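Local atomic coordinates of neutral ceramidase (Pseudomonas aeruginosa, PDB entry 2ZWS), a protein that hydrolyses the N-acyl bond of ceramides to release sphingosine and a fatty acid, and also runs the reverse synthesis, as a secreted zinc-dependent amidase. Residues 200-205 with 242-247; 410-415 with 436-441. All blocks are in the same frame, centred on the assembly; numbering follows the deposited sequence.

Interaction 1. Residues 200-205 with 242-247. With ZN (zinc ion), chain B.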
ATOM      1  N   TRP A 200       4.863   9.958  -7.519  1.00 12.61           N
ATOM      2  CA  TRP A 200       3.806   9.143  -8.147  1.00 12.08           C
ATOM      3  C   TRP A 200       4.370   8.528  -9.411  1.00 12.04           C
ATOM      4  O   TRP A 200       4.858   9.238 -10.305  1.00 12.70           O
ATOM      5  CB  TRP A 200       2.594   9.985  -8.559  1.00 12.30           C
ATOM      6  CG  TRP A 200       1.746  10.468  -7.425  1.00 12.83           C
ATOM      7  CD1 TRP A 200       0.683   9.820  -6.872  1.00 12.72           C
ATOM      8  CD2 TRP A 200       1.849  11.733  -6.741  1.00 11.04           C
ATOM      9  NE1 TRP A 200       0.123  10.582  -5.870  1.00 12.40           N
ATOM     10  CE2 TRP A 200       0.809  11.765  -5.769  1.00 12.57           C
ATOM     11  CE3 TRP A 200       2.709  12.850  -6.860  1.00 12.67           C
ATOM     12  CZ2 TRP A 200       0.599  12.857  -4.918  1.00 13.40           C
ATOM     13  CZ3 TRP A 200       2.503  13.949  -5.987  1.00 13.27           C
ATOM     14  CH2 TRP A 200       1.449  13.934  -5.026  1.00 13.47           C
ATOM     15  N   PHE A 201       4.313   7.209  -9.486  1.00 12.14           N
ATOM     16  CA  PHE A 201       4.828   6.483 -10.652  1.00 11.89           C
ATOM     17  C   PHE A 201       4.169   5.099 -10.673  1.00 12.16           C
ATOM     18  O   PHE A 201       4.124   4.445  -9.632  1.00 13.50           O
ATOM     19  CB  PHE A 201       6.355   6.332 -10.591  1.00 12.71           C
ATOM     20  CG  PHE A 201       6.908   5.463 -11.676  1.00 12.49           C
ATOM     21  CD1 PHE A 201       7.330   4.171 -11.388  1.00 13.11           C
ATOM     22  CD2 PHE A 201       7.045   5.943 -12.988  1.00 13.42           C
ATOM     23  CE1 PHE A 201       7.828   3.334 -12.390  1.00 14.24           C
ATOM     24  CE2 PHE A 201       7.538   5.101 -14.020  1.00 14.15           C
ATOM     25  CZ  PHE A 201       7.946   3.802 -13.715  1.00 13.11           C
ATOM     26  N   PRO A 202       3.637   4.656 -11.830  1.00 12.40           N
ATOM     27  CA  PRO A 202       2.920   3.366 -11.805  1.00 12.41           C
ATOM     28  C   PRO A 202       3.802   2.159 -12.069  1.00 13.48           C
ATOM     29  O   PRO A 202       4.439   2.063 -13.125  1.00 13.50           O
ATOM     30  CB  PRO A 202       1.884   3.517 -12.932  1.00 14.05           C
ATOM     31  CG  PRO A 202       2.601   4.446 -13.952  1.00 12.47           C
ATOM     32  CD  PRO A 202       3.590   5.311 -13.158  1.00 11.45           C
ATOM     33  N   VAL A 203       3.803   1.220 -11.127  1.00 12.95           N
ATOM     34  CA  VAL A 203       4.446  -0.083 -11.312  1.00 12.95           C
ATOM     35  C   VAL A 203       3.962  -0.995 -10.191  1.00 13.41           C
ATOM     36  O   VAL A 203       4.005  -0.582  -9.034  1.00 13.39           O
ATOM     37  CB  VAL A 203       6.014   0.014 -11.347  1.00 13.77           C
ATOM     38  CG1 VAL A 203       6.614   0.595 -10.017  1.00 13.45           C
ATOM     39  CG2 VAL A 203       6.630  -1.351 -11.724  1.00 14.58           C
ATOM     40  N   HIS A 204       3.476  -2.189 -10.534  1.00 13.18           N
ATOM     41  CA  HIS A 204       3.084  -3.139  -9.483  1.00 13.43           C
ATOM     42  C   HIS A 204       4.208  -3.363  -8.474  1.00 13.15           C
ATOM     43  O   HIS A 204       5.367  -3.558  -8.844  1.00 14.26           O
ATOM     44  CB  HIS A 204       2.620  -4.487 -10.048  1.00 13.61           C
ATOM     45  CG  HIS A 204       1.144  -4.574 -10.245  1.00 14.40           C
ATOM     46  ND1 HIS A 204       0.484  -3.893 -11.252  1.00 14.33           N
ATOM     47  CD2 HIS A 204       0.195  -5.261  -9.561  1.00 13.00           C
ATOM     48  CE1 HIS A 204      -0.815  -4.142 -11.153  1.00 13.43           C
ATOM     49  NE2 HIS A 204      -1.012  -4.960 -10.130  1.00 16.74           N
ATOM     50  N   SER A 205       3.827  -3.360  -7.202  1.00 13.75           N
ATOM     51  CA  SER A 205       4.762  -3.618  -6.126  1.00 14.01           C
ATOM     52  C   SER A 205       4.771  -5.116  -5.800  1.00 14.26           C
ATOM     53  O   SER A 205       4.345  -5.567  -4.712  1.00 14.10           O
ATOM     54  CB  SER A 205       4.402  -2.756  -4.903  1.00 14.60           C
ATOM     55  OG  SER A 205       4.683  -1.394  -5.213  1.00 18.16           O
ATOM     56  N   ALA A 242       3.989   6.634  -4.256  1.00 10.73           N
ATOM     57  CA  ALA A 242       2.586   6.357  -4.568  1.00 11.38           C
ATOM     58  C   ALA A 242       2.406   5.842  -6.004  1.00 11.44           C
ATOM     59  O   ALA A 242       3.311   5.964  -6.857  1.00 12.51           O
ATOM     60  CB  ALA A 242       1.742   7.612  -4.382  1.00 11.93           C
ATOM     61  N   GLN A 243       1.251   5.235  -6.245  1.00 12.78           N
ATOM     62  CA  GLN A 243       0.874   4.719  -7.574  1.00 12.87           C
ATOM     63  C   GLN A 243       0.129   5.735  -8.428  1.00 13.62           C
ATOM     64  O   GLN A 243      -0.451   6.684  -7.903  1.00 14.60           O
ATOM     65  CB  GLN A 243      -0.048   3.492  -7.436  1.00 12.49           C
ATOM     66  CG  GLN A 243       0.640   2.305  -6.788  1.00 12.36           C
ATOM     67  CD  GLN A 243       1.589   1.581  -7.714  1.00 11.34           C
ATOM     68  OE1 GLN A 243       1.792   1.969  -8.894  1.00 12.56           O
ATOM     69  NE2 GLN A 243       2.150   0.483  -7.208  1.00 11.59           N
ATOM     70  N   THR A 244       0.138   5.529  -9.749  1.00 14.07           N
ATOM     71  CA  THR A 244      -0.835   6.200 -10.631  1.00 13.86           C
ATOM     72  C   THR A 244      -1.770   5.165 -11.277  1.00 14.27           C
ATOM     73  O   THR A 244      -2.615   4.588 -10.593  1.00 14.79           O
ATOM     74  CB  THR A 244      -0.185   7.169 -11.659  1.00 14.48           C
ATOM     75  OG1 THR A 244       0.678   6.451 -12.545  1.00 14.89           O
ATOM     76  CG2 THR A 244       0.607   8.234 -10.942  1.00 14.11           C
ATOM     77  N   ASN A 245      -1.604   4.926 -12.576  1.00 13.45           N
ATOM     78  CA  ASN A 245      -2.418   3.979 -13.301  1.00 12.97           C
ATOM     79  C   ASN A 245      -1.514   2.772 -13.606  1.00 12.83           C
ATOM     80  O   ASN A 245      -0.851   2.714 -14.648  1.00 13.68           O
ATOM     81  CB  ASN A 245      -3.024   4.607 -14.588  1.00 13.86           C
ATOM     82  CG  ASN A 245      -2.139   5.704 -15.213  1.00 14.26           C
ATOM     83  OD1 ASN A 245      -2.565   6.865 -15.331  1.00 14.71           O
ATOM     84  ND2 ASN A 245      -0.926   5.338 -15.627  1.00 14.13           N
ATOM     85  N   ALA A 246      -1.502   1.807 -12.690  1.00 12.63           N
ATOM     86  CA  ALA A 246      -0.553   0.666 -12.748  1.00 12.63           C
ATOM     87  C   ALA A 246      -1.216  -0.679 -13.063  1.00 13.60           C
ATOM     88  O   ALA A 246      -0.567  -1.731 -12.959  1.00 13.63           O
ATOM     89  CB  ALA A 246       0.208   0.573 -11.419  1.00 13.10           C
ATOM     90  N   GLY A 247      -2.483  -0.656 -13.472  1.00 13.40           N
ATOM     91  CA  GLY A 247      -3.253  -1.885 -13.614  1.00 13.65           C
ATOM     92  C   GLY A 247      -2.579  -2.926 -14.498  1.00 13.92           C
ATOM     93  O   GLY A 247      -2.680  -4.141 -14.241  1.00 14.75           O
TER
HETATM   94 ZN    ZN B 647      -2.809  -5.293  -9.070  1.00 14.79          ZN
HETATM   95  O   HOH W   1      -2.538  -7.161  -8.116  1.00 20.14           O

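Interaction 2. Residues 410-415 with 436-441. With ZN (zinc ion), chain B.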
ATOM      1  N   ALA A 410      -9.512   2.022  -7.582  1.00 12.49           N
ATOM      2  CA  ALA A 410      -9.283   0.796  -8.350  1.00 12.22           C
ATOM      3  C   ALA A 410      -7.890   0.805  -9.002  1.00 12.54           C
ATOM      4  O   ALA A 410      -7.118   1.758  -8.833  1.00 13.26           O
ATOM      5  CB  ALA A 410     -10.375   0.628  -9.442  1.00 12.02           C
ATOM      6  N   GLU A 411      -7.576  -0.270  -9.734  1.00 12.79           N
ATOM      7  CA  GLU A 411      -6.342  -0.365 -10.529  1.00 13.72           C
ATOM      8  C   GLU A 411      -6.659   0.013 -11.961  1.00 14.39           C
ATOM      9  O   GLU A 411      -7.313  -0.754 -12.649  1.00 15.31           O
ATOM     10  CB  GLU A 411      -5.788  -1.800 -10.528  1.00 14.61           C
ATOM     11  CG  GLU A 411      -5.853  -2.518  -9.200  1.00 15.15           C
ATOM     12  CD  GLU A 411      -4.811  -3.611  -9.078  1.00 14.54           C
ATOM     13  OE1 GLU A 411      -3.703  -3.556  -9.719  1.00 12.16           O
ATOM     14  OE2 GLU A 411      -5.079  -4.543  -8.306  1.00 14.32           O
ATOM     15  N   PHE A 412      -6.185   1.168 -12.408  1.00 13.50           N
ATOM     16  CA  PHE A 412      -6.470   1.604 -13.770  1.00 13.50           C
ATOM     17  C   PHE A 412      -5.311   1.256 -14.682  1.00 14.43           C
ATOM     18  O   PHE A 412      -4.167   1.478 -14.349  1.00 13.60           O
ATOM     19  CB  PHE A 412      -6.714   3.109 -13.781  1.00 13.59           C
ATOM     20  CG  PHE A 412      -8.024   3.503 -13.162  1.00 12.46           C
ATOM     21  CD1 PHE A 412      -8.238   3.360 -11.773  1.00 10.15           C
ATOM     22  CD2 PHE A 412      -9.038   4.036 -13.939  1.00 14.14           C
ATOM     23  CE1 PHE A 412      -9.465   3.697 -11.211  1.00 11.83           C
ATOM     24  CE2 PHE A 412     -10.246   4.407 -13.365  1.00 14.20           C
ATOM     25  CZ  PHE A 412     -10.464   4.232 -11.987  1.00 14.28           C
ATOM     26  N   THR A 413      -5.606   0.747 -15.867  1.00 13.90           N
ATOM     27  CA  THR A 413      -4.537   0.531 -16.827  1.00 14.17           C
ATOM     28  C   THR A 413      -4.021   1.874 -17.302  1.00 14.00           C
ATOM     29  O   THR A 413      -4.652   2.905 -17.075  1.00 14.70           O
ATOM     30  CB  THR A 413      -5.042  -0.176 -18.064  1.00 14.40           C
ATOM     31  OG1 THR A 413      -6.099   0.607 -18.646  1.00 16.18           O
ATOM     32  CG2 THR A 413      -5.528  -1.576 -17.719  1.00 16.14           C
ATOM     33  N   VAL A 414      -2.867   1.855 -17.968  1.00 13.89           N
ATOM     34  CA  VAL A 414      -2.242   3.106 -18.440  1.00 14.52           C
ATOM     35  C   VAL A 414      -3.276   3.980 -19.180  1.00 14.35           C
ATOM     36  O   VAL A 414      -3.495   5.131 -18.809  1.00 14.62           O
ATOM     37  CB  VAL A 414      -1.005   2.823 -19.340  1.00 14.73           C
ATOM     38  CG1 VAL A 414      -0.493   4.119 -20.036  1.00 15.10           C
ATOM     39  CG2 VAL A 414       0.113   2.158 -18.521  1.00 14.37           C
ATOM     40  N   MET A 415      -3.918   3.441 -20.224  1.00 14.42           N
ATOM     41  CA  MET A 415      -4.807   4.279 -21.028  1.00 14.84           C
ATOM     42  C   MET A 415      -6.098   4.614 -20.291  1.00 14.20           C
ATOM     43  O   MET A 415      -6.702   5.682 -20.531  1.00 14.82           O
ATOM     44  CB  MET A 415      -5.114   3.641 -22.395  1.00 16.22           C
ATOM     45  CG  MET A 415      -3.919   3.560 -23.352  1.00 17.66           C
ATOM     46  SD  MET A 415      -2.836   5.032 -23.338  1.00 19.49           S
ATOM     47  CE  MET A 415      -3.936   6.396 -23.803  1.00 20.30           C
ATOM     48  N   VAL A 436      -2.351  17.319 -13.685  1.00 15.73           N
ATOM     49  CA  VAL A 436      -3.331  16.420 -13.069  1.00 15.21           C
ATOM     50  C   VAL A 436      -2.629  15.113 -12.750  1.00 15.78           C
ATOM     51  O   VAL A 436      -2.037  14.504 -13.622  1.00 15.87           O
ATOM     52  CB  VAL A 436      -4.519  16.174 -14.017  1.00 15.08           C
ATOM     53  CG1 VAL A 436      -5.498  15.168 -13.423  1.00 14.69           C
ATOM     54  CG2 VAL A 436      -5.225  17.497 -14.334  1.00 16.32           C
ATOM     55  N   VAL A 437      -2.626  14.744 -11.474  1.00 14.94           N
ATOM     56  CA  VAL A 437      -1.989  13.503 -11.043  1.00 15.41           C
ATOM     57  C   VAL A 437      -3.089  12.488 -10.707  1.00 14.27           C
ATOM     58  O   VAL A 437      -3.994  12.795  -9.930  1.00 14.63           O
ATOM     59  CB  VAL A 437      -1.118  13.719  -9.798  1.00 15.66           C
ATOM     60  CG1 VAL A 437      -0.571  12.382  -9.319  1.00 17.42           C
ATOM     61  CG2 VAL A 437       0.033  14.649 -10.129  1.00 18.48           C
ATOM     62  N   PHE A 438      -3.012  11.304 -11.306  1.00 14.57           N
ATOM     63  CA  PHE A 438      -4.025  10.289 -11.094  1.00 13.19           C
ATOM     64  C   PHE A 438      -3.502   9.277 -10.083  1.00 13.37           C
ATOM     65  O   PHE A 438      -2.572   8.566 -10.390  1.00 15.10           O
ATOM     66  CB  PHE A 438      -4.324   9.608 -12.431  1.00 13.91           C
ATOM     67  CG  PHE A 438      -5.436   8.616 -12.364  1.00 13.31           C
ATOM     68  CD1 PHE A 438      -6.733   8.973 -12.695  1.00 17.28           C
ATOM     69  CD2 PHE A 438      -5.187   7.306 -11.950  1.00 13.63           C
ATOM     70  CE1 PHE A 438      -7.782   8.040 -12.622  1.00 17.07           C
ATOM     71  CE2 PHE A 438      -6.223   6.362 -11.888  1.00 15.22           C
ATOM     72  CZ  PHE A 438      -7.525   6.739 -12.214  1.00 15.48           C
ATOM     73  N   ASN A 439      -4.060   9.243  -8.878  1.00 12.95           N
ATOM     74  CA  ASN A 439      -3.627   8.279  -7.867  1.00 12.57           C
ATOM     75  C   ASN A 439      -4.659   7.166  -7.732  1.00 12.50           C
ATOM     76  O   ASN A 439      -5.696   7.374  -7.118  1.00 12.46           O
ATOM     77  CB  ASN A 439      -3.419   9.029  -6.531  1.00 11.44           C
ATOM     78  CG  ASN A 439      -2.604   8.234  -5.506  1.00 11.92           C
ATOM     79  OD1 ASN A 439      -2.650   6.980  -5.442  1.00 15.49           O
ATOM     80  ND2 ASN A 439      -1.869   8.958  -4.689  1.00 10.26           N
ATOM     81  N   GLY A 440      -4.399   6.007  -8.346  1.00 12.77           N
ATOM     82  CA  GLY A 440      -5.224   4.790  -8.185  1.00 13.24           C
ATOM     83  C   GLY A 440      -5.027   4.217  -6.785  1.00 12.57           C
ATOM     84  O   GLY A 440      -4.214   4.736  -5.999  1.00 13.23           O
ATOM     85  N   TYR A 441      -5.752   3.148  -6.469  1.00 12.44           N
ATOM     86  CA  TYR A 441      -5.642   2.476  -5.163  1.00 11.66           C
ATOM     87  C   TYR A 441      -5.973   3.422  -4.002  1.00 11.62           C
ATOM     88  O   TYR A 441      -5.379   3.314  -2.927  1.00 12.36           O
ATOM     89  CB  TYR A 441      -4.240   1.892  -4.932  1.00 13.38           C
ATOM     90  CG  TYR A 441      -3.733   1.061  -6.087  1.00 13.26           C
ATOM     91  CD1 TYR A 441      -4.019  -0.301  -6.162  1.00 13.11           C
ATOM     92  CD2 TYR A 441      -2.993   1.644  -7.122  1.00 15.04           C
ATOM     93  CE1 TYR A 441      -3.555  -1.085  -7.250  1.00 14.13           C
ATOM     94  CE2 TYR A 441      -2.533   0.895  -8.207  1.00 13.59           C
ATOM     95  CZ  TYR A 441      -2.827  -0.465  -8.271  1.00 14.38           C
ATOM     96  OH  TYR A 441      -2.367  -1.159  -9.351  1.00 14.79           O
TER
HETATM   97 ZN    ZN B 647      -2.809  -5.293  -9.070  1.00 14.79          ZN
HETATM   98  O   HOH W   1      -2.538  -7.161  -8.116  1.00 20.14           O

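Interaction 1. Residues 200-205 with 242-247
The zinc site of the ceramidase is approached here by two neighbouring parallel strands, 194-200 and 238-242, whose ends meet as a bridge between Trp-200 and Ala-242 and then run on as loops. Phe-201 N donates to Ala-242 O over 3.1 Å, and beside this bond the indole CD1 of Trp-200 lies 3.5 Å from Ala-242 CB, while Gln-243 O reaches the edge of the indole near its plane. Past the bridge, the side chain of Gln-243 takes over the pairing. Its chain is bent at chi2 (-76°), which turns CD back toward the backbone of Val-203, and the carboxamide engages that residue twice: Val-203 N donates to Gln-243 OE1 at 3.1 Å, in the carbonyl plane and on a lone pair, and Gln-243 NE2 donates to Val-203 O at 2.8 Å from above the carbonyl plane. The two bonds fix the rotation of the amide, and NE2 gains a second acceptor in Thr-96 O. The Pro-202 ring lies against Thr-244 and Ala-246, with Pro-202 CG 3.1 Å from Thr-244 OG1 and Pro-202 CB 3.7 Å from Ala-246 CB. The loop after strand 194-200 brings His-204 to the zinc site, where His-204 NE2 binds the zinc ion at 2.1 Å together with a water molecule and with His-97, Glu-411 and Tyr-448. On the far side of the imidazole, ND1 is hydrogen-bonded to Leu-249 O, which makes Leu-249 a second-shell residue that orients the ring; Ala-246 O also lies at the ring edge, near its plane.

Interaction 2. Residues 410-415 with 436-441
Glu-411 reaches past the ring of Tyr-441 to the zinc ion, and each atom of its side chain meets something on the way. Glu-411 CB lies 3.7 Å from Tyr-441 OH. Glu-411 CG, set anti to the carbonyl carbon (chi1 -41°), comes within 3.3 Å of Tyr-441 CE1. From there the chain is extended; the two side chains cross at a slant, and the carboxylate plane is turned 51° from that of the phenol ring. Glu-411 OE1 binds the zinc ion at 2.1 Å and also accepts a hydrogen bond of 2.8 Å from Tyr-441 OH, which approaches from above the carboxylate plane. Glu-411 OE2 completes a lopsided bidentate grip with a longer bond of 2.5 Å to the zinc ion, and is hydrogen-bonded to Tyr-445, a residue inferred to bind substrate. Two phenols therefore steady the carboxylate, one at each oxygen. The backbone joins in where Tyr-441 N donates to Ala-410 O, the same carbonyl oxygen that lies over one face of the tyrosine ring. In the fold, this contact sets the short strand 411-412, paired in parallel with 448-449 and followed by helix 414-428, against the end of 435-439, an outer strand of a four-stranded mixed sheet. On the next residue along, Phe-412 forms an edge-to-face pair with Phe-438, with centroids 4.7 Å apart and planes at 70°. Phe-438 supplies the edge, its CZ standing over the centre of the Phe-412 ring, 3.3 Å above the plane. Phe-412 also meets Tyr-475 edge-to-face, while Phe-438 touches Leu-406 of the neighbouring strand.

Overall arrangement
Interactions 1 and 2 are both buried, their centres about 7 Å apart, and both end at the same zinc ion, to which the first brings a histidine nitrogen and the second a carboxylate. They belong to different sheets: 200-205 and 242-247 extend adjacent parallel strands of the large mixed sheet, whereas 410-415 and 436-441 join a two-stranded sheet to a four-stranded one. Their chemistry differs accordingly. Interaction 1 is mostly amide and backbone hydrogen bonding, while interaction 2 relies on aromatic rings and a phenol. Probable backbone hydrogen bonds, Gly-247 N to Phe-412 O and Gly-440 N to Thr-244 O, tie 242-247 to both segments of interaction 2.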